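Local coordinates for extracellular solute-binding protein, family 1 (Bifidobacterium longum subsp. infantis ATCC 15697, PDB 3QUF), which probably binds a solute outside the cell, possibly a carbohydrate, and delivers it to an ABC transporter for uptake, at residues S204-W212 / F367-S375. Sequence-based numbering, arbitrary orientation.
Sequences SGDLDADIW and FYWVNWPKS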
loop_
_atom_site.group_PDB
_atom_site.type_symbol
_atom_site.label_atom_id
_atom_site.label_comp_id
_atom_site.label_asym_id
_atom_site.label_seq_id
_atom_site.Cartn_x
_atom_site.Cartn_y
_atom_site.Cartn_z
ATOM N N SER A 204 12.790 -3.529 -7.507
ATOM C CA SER A 204 11.655 -4.262 -6.943
ATOM C C SER A 204 11.596 -4.021 -5.438
ATOM O O SER A 204 12.542 -3.441 -4.867
ATOM C CB SER A 204 11.753 -5.769 -7.231
ATOM O OG SER A 204 12.951 -6.342 -6.680
ATOM N N GLY A 205 10.485 -4.397 -4.805
ATOM C CA GLY A 205 10.372 -4.279 -3.346
ATOM C C GLY A 205 10.256 -2.830 -2.901
ATOM O O GLY A 205 9.368 -2.116 -3.380
ATOM N N ASP A 206 11.150 -2.417 -2.015
ATOM C CA ASP A 206 11.164 -1.070 -1.490
ATOM C C ASP A 206 11.874 -0.148 -2.495
ATOM O O ASP A 206 13.106 0.043 -2.444
ATOM C CB ASP A 206 11.843 -1.076 -0.124
ATOM C CG ASP A 206 11.686 0.252 0.629
ATOM O OD1 ASP A 206 10.981 1.166 0.137
ATOM O OD2 ASP A 206 12.298 0.368 1.712
ATOM N N LEU A 207 11.101 0.377 -3.449
ATOM C CA LEU A 207 11.635 1.023 -4.628
ATOM C C LEU A 207 12.444 2.275 -4.335
ATOM O O LEU A 207 13.398 2.551 -5.036
ATOM C CB LEU A 207 10.536 1.309 -5.665
ATOM C CG LEU A 207 9.757 0.110 -6.192
ATOM C CD1 LEU A 207 8.660 0.653 -7.212
ATOM C CD2 LEU A 207 10.695 -0.938 -6.879
ATOM N N ASP A 208 12.085 2.989 -3.270
ATOM C CA ASP A 208 12.758 4.208 -2.870
ATOM C C ASP A 208 14.007 3.969 -1.985
ATOM O O ASP A 208 14.575 4.911 -1.433
ATOM C CB ASP A 208 11.775 5.151 -2.141
ATOM C CG ASP A 208 10.926 5.948 -3.078
ATOM O OD1 ASP A 208 11.453 6.868 -3.729
ATOM O OD2 ASP A 208 9.706 5.690 -3.136
ATOM N N ALA A 209 14.480 2.728 -1.896
ATOM C CA ALA A 209 15.585 2.433 -0.967
ATOM C C ALA A 209 16.878 3.221 -1.159
ATOM O O ALA A 209 17.603 3.399 -0.155
ATOM C CB ALA A 209 15.862 0.899 -0.891
ATOM N N ASP A 210 17.207 3.655 -2.367
ATOM C CA ASP A 210 18.410 4.515 -2.597
ATOM C C ASP A 210 18.269 5.815 -1.794
ATOM O O ASP A 210 19.255 6.294 -1.207
ATOM C CB ASP A 210 18.643 4.874 -4.076
ATOM C CG ASP A 210 19.171 3.696 -4.912
ATOM O OD1 ASP A 210 19.617 2.705 -4.307
ATOM O OD2 ASP A 210 19.160 3.782 -6.166
ATOM N N ILE A 211 17.063 6.380 -1.759
ATOM C CA ILE A 211 16.826 7.557 -0.919
ATOM C C ILE A 211 16.944 7.202 0.559
ATOM O O ILE A 211 17.641 7.897 1.321
ATOM C CB ILE A 211 15.511 8.267 -1.259
ATOM C CG1 ILE A 211 15.598 8.834 -2.673
ATOM C CG2 ILE A 211 15.202 9.407 -0.249
ATOM C CD1 ILE A 211 14.258 9.331 -3.240
ATOM N N TRP A 212 16.323 6.117 0.983
ATOM C CA TRP A 212 16.320 5.791 2.412
ATOM C C TRP A 212 17.743 5.546 2.900
ATOM O O TRP A 212 18.092 5.920 4.012
ATOM C CB TRP A 212 15.475 4.578 2.729
ATOM C CG TRP A 212 14.107 4.472 2.138
ATOM C CD1 TRP A 212 13.511 3.348 1.802
ATOM C CD2 TRP A 212 13.128 5.530 1.930
ATOM N NE1 TRP A 212 12.251 3.577 1.339
ATOM C CE2 TRP A 212 11.989 4.922 1.413
ATOM C CE3 TRP A 212 13.138 6.920 2.106
ATOM C CZ2 TRP A 212 10.816 5.633 1.093
ATOM C CZ3 TRP A 212 11.980 7.629 1.756
ATOM C CH2 TRP A 212 10.844 6.974 1.278
ATOM N N PHE A 367 3.515 -3.846 -7.527
ATOM C CA PHE A 367 2.742 -2.939 -6.711
ATOM C C PHE A 367 3.682 -2.203 -5.761
ATOM O O PHE A 367 4.693 -2.763 -5.295
ATOM C CB PHE A 367 1.635 -3.666 -5.935
ATOM C CG PHE A 367 2.139 -4.724 -4.957
ATOM C CD1 PHE A 367 2.329 -6.030 -5.371
ATOM C CD2 PHE A 367 2.319 -4.411 -3.618
ATOM C CE1 PHE A 367 2.768 -6.991 -4.489
ATOM C CE2 PHE A 367 2.760 -5.371 -2.715
ATOM C CZ PHE A 367 2.963 -6.667 -3.159
ATOM N N TYR A 368 3.344 -0.961 -5.443
ATOM C CA TYR A 368 4.197 -0.143 -4.606
ATOM C C TYR A 368 3.389 0.969 -3.952
ATOM O O TYR A 368 2.387 1.397 -4.491
ATOM C CB TYR A 368 5.352 0.462 -5.431
ATOM C CG TYR A 368 6.329 1.258 -4.615
ATOM C CD1 TYR A 368 7.072 0.645 -3.621
ATOM C CD2 TYR A 368 6.466 2.656 -4.777
ATOM C CE1 TYR A 368 7.974 1.341 -2.841
ATOM C CE2 TYR A 368 7.389 3.345 -4.068
ATOM C CZ TYR A 368 8.132 2.687 -3.055
ATOM O OH TYR A 368 9.029 3.350 -2.273
ATOM N N TRP A 369 3.875 1.416 -2.806
ATOM C CA TRP A 369 3.413 2.609 -2.130
ATOM C C TRP A 369 4.628 3.208 -1.409
ATOM O O TRP A 369 5.520 2.473 -0.993
ATOM C CB TRP A 369 2.287 2.259 -1.133
ATOM C CG TRP A 369 1.550 3.486 -0.671
ATOM C CD1 TRP A 369 1.568 4.041 0.585
ATOM C CD2 TRP A 369 0.680 4.302 -1.460
ATOM N NE1 TRP A 369 0.769 5.165 0.616
ATOM C CE2 TRP A 369 0.226 5.350 -0.636
ATOM C CE3 TRP A 369 0.270 4.271 -2.803
ATOM C CZ2 TRP A 369 -0.635 6.335 -1.100
ATOM C CZ3 TRP A 369 -0.572 5.238 -3.250
ATOM C CH2 TRP A 369 -1.016 6.269 -2.400
ATOM N N VAL A 370 4.683 4.531 -1.287
ATOM C CA VAL A 370 5.793 5.170 -0.564
ATOM C C VAL A 370 5.553 5.031 0.952
ATOM O O VAL A 370 4.720 5.751 1.532
ATOM C CB VAL A 370 5.993 6.627 -0.942
ATOM C CG1 VAL A 370 7.203 7.217 -0.179
ATOM C CG2 VAL A 370 6.307 6.779 -2.494
ATOM N N ASN A 371 6.276 4.120 1.573
ATOM C CA ASN A 371 6.131 3.817 3.006
ATOM C C ASN A 371 7.370 4.366 3.710
ATOM O O ASN A 371 8.388 3.673 3.908
ATOM C CB ASN A 371 5.918 2.303 3.225
ATOM C CG ASN A 371 4.547 1.834 2.801
ATOM O OD1 ASN A 371 4.392 0.897 1.982
ATOM N ND2 ASN A 371 3.558 2.462 3.336
ATOM N N TRP A 372 7.334 5.647 4.057
ATOM C CA TRP A 372 8.510 6.339 4.547
ATOM C C TRP A 372 9.060 5.644 5.808
ATOM O O TRP A 372 8.284 5.332 6.701
ATOM C CB TRP A 372 8.187 7.751 4.969
ATOM C CG TRP A 372 7.206 8.484 4.081
ATOM C CD1 TRP A 372 5.863 8.498 4.210
ATOM C CD2 TRP A 372 7.510 9.320 2.961
ATOM N NE1 TRP A 372 5.297 9.284 3.241
ATOM C CE2 TRP A 372 6.291 9.810 2.466
ATOM C CE3 TRP A 372 8.692 9.744 2.361
ATOM C CZ2 TRP A 372 6.224 10.695 1.399
ATOM C CZ3 TRP A 372 8.611 10.611 1.288
ATOM C CH2 TRP A 372 7.401 11.050 0.815
ATOM N N PRO A 373 10.372 5.417 5.882
ATOM C CA PRO A 373 10.894 4.768 7.095
ATOM C C PRO A 373 11.123 5.654 8.291
ATOM O O PRO A 373 11.492 5.165 9.368
ATOM C CB PRO A 373 12.214 4.143 6.621
ATOM C CG PRO A 373 12.635 4.990 5.499
ATOM C CD PRO A 373 11.348 5.334 4.788
ATOM N N LYS A 374 11.000 6.954 8.102
ATOM C CA LYS A 374 11.119 7.909 9.201
ATOM C C LYS A 374 9.960 8.866 9.090
ATOM O O LYS A 374 9.589 9.209 7.979
ATOM C CB LYS A 374 12.413 8.695 9.089
ATOM C CG LYS A 374 13.660 7.848 9.047
ATOM C CD LYS A 374 14.945 8.657 8.852
ATOM C CE LYS A 374 16.161 7.725 9.106
ATOM N NZ LYS A 374 17.477 8.289 8.695
ATOM N N SER A 375 9.393 9.266 10.235
ATOM C CA SER A 375 8.366 10.342 10.350
ATOM C C SER A 375 7.367 10.364 9.176
ATOM O O SER A 375 7.331 11.319 8.390
ATOM C CB SER A 375 9.028 11.714 10.502
ATOM O OG SER A 375 9.921 11.798 11.618
HETATM O O HOH W 1 7.092 -3.282 -4.040
HETATM O O HOH W 2 8.572 2.555 0.381
#
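Tyr368 and Trp212 carry this contact in the periplasmic-binding-protein fold of a family 1 solute-binding protein. It joins the type I beta turn Asp206-Ala209, which runs into helix 209-212, to strand 367-368 and the loop that follows. Tyr368 OH donates to Asp208 OD2 at 2.6 Å, on the anti side of the carboxylate. Tyr368 OH also accepts a bond from Asp208 N at 3.2 Å, bent to 137°. A chi1 of -177° swings the Tyr368 ring away from its own backbone N and across to the turn. Leu207 lies over one face, with Leu207 CB 3.8 Å from the centroid of the Tyr368 ring. Pro373 presses on one face of Trp212, its CD 3.4 Å from the centre of the six-membered ring in a CH-pi contact. On the opposite face sits Asp208 O, offset toward the rim. Val370 CG1 meets the indole edge. Trp212 NE1 donates to the syn side of Asp206 OD1 at 159°, close to the ring plane, consistent with the bond helping to set the indole's rotation. With an alanine in place of Trp212, Pro373 CD and Val370 CG1 would probably face a gap, and Asp206 OD1 would lose its indole donor. Further out, Tyr198 and Trp222 hold Asp208 OD1, so both carboxylate oxygens are engaged. Trp408 and Phe218 also pack on Trp212. A water lies within hydrogen-bond distance of Asp206 OD1 and Tyr368 OH, and accepts from Asn371 N at 3.0 Å.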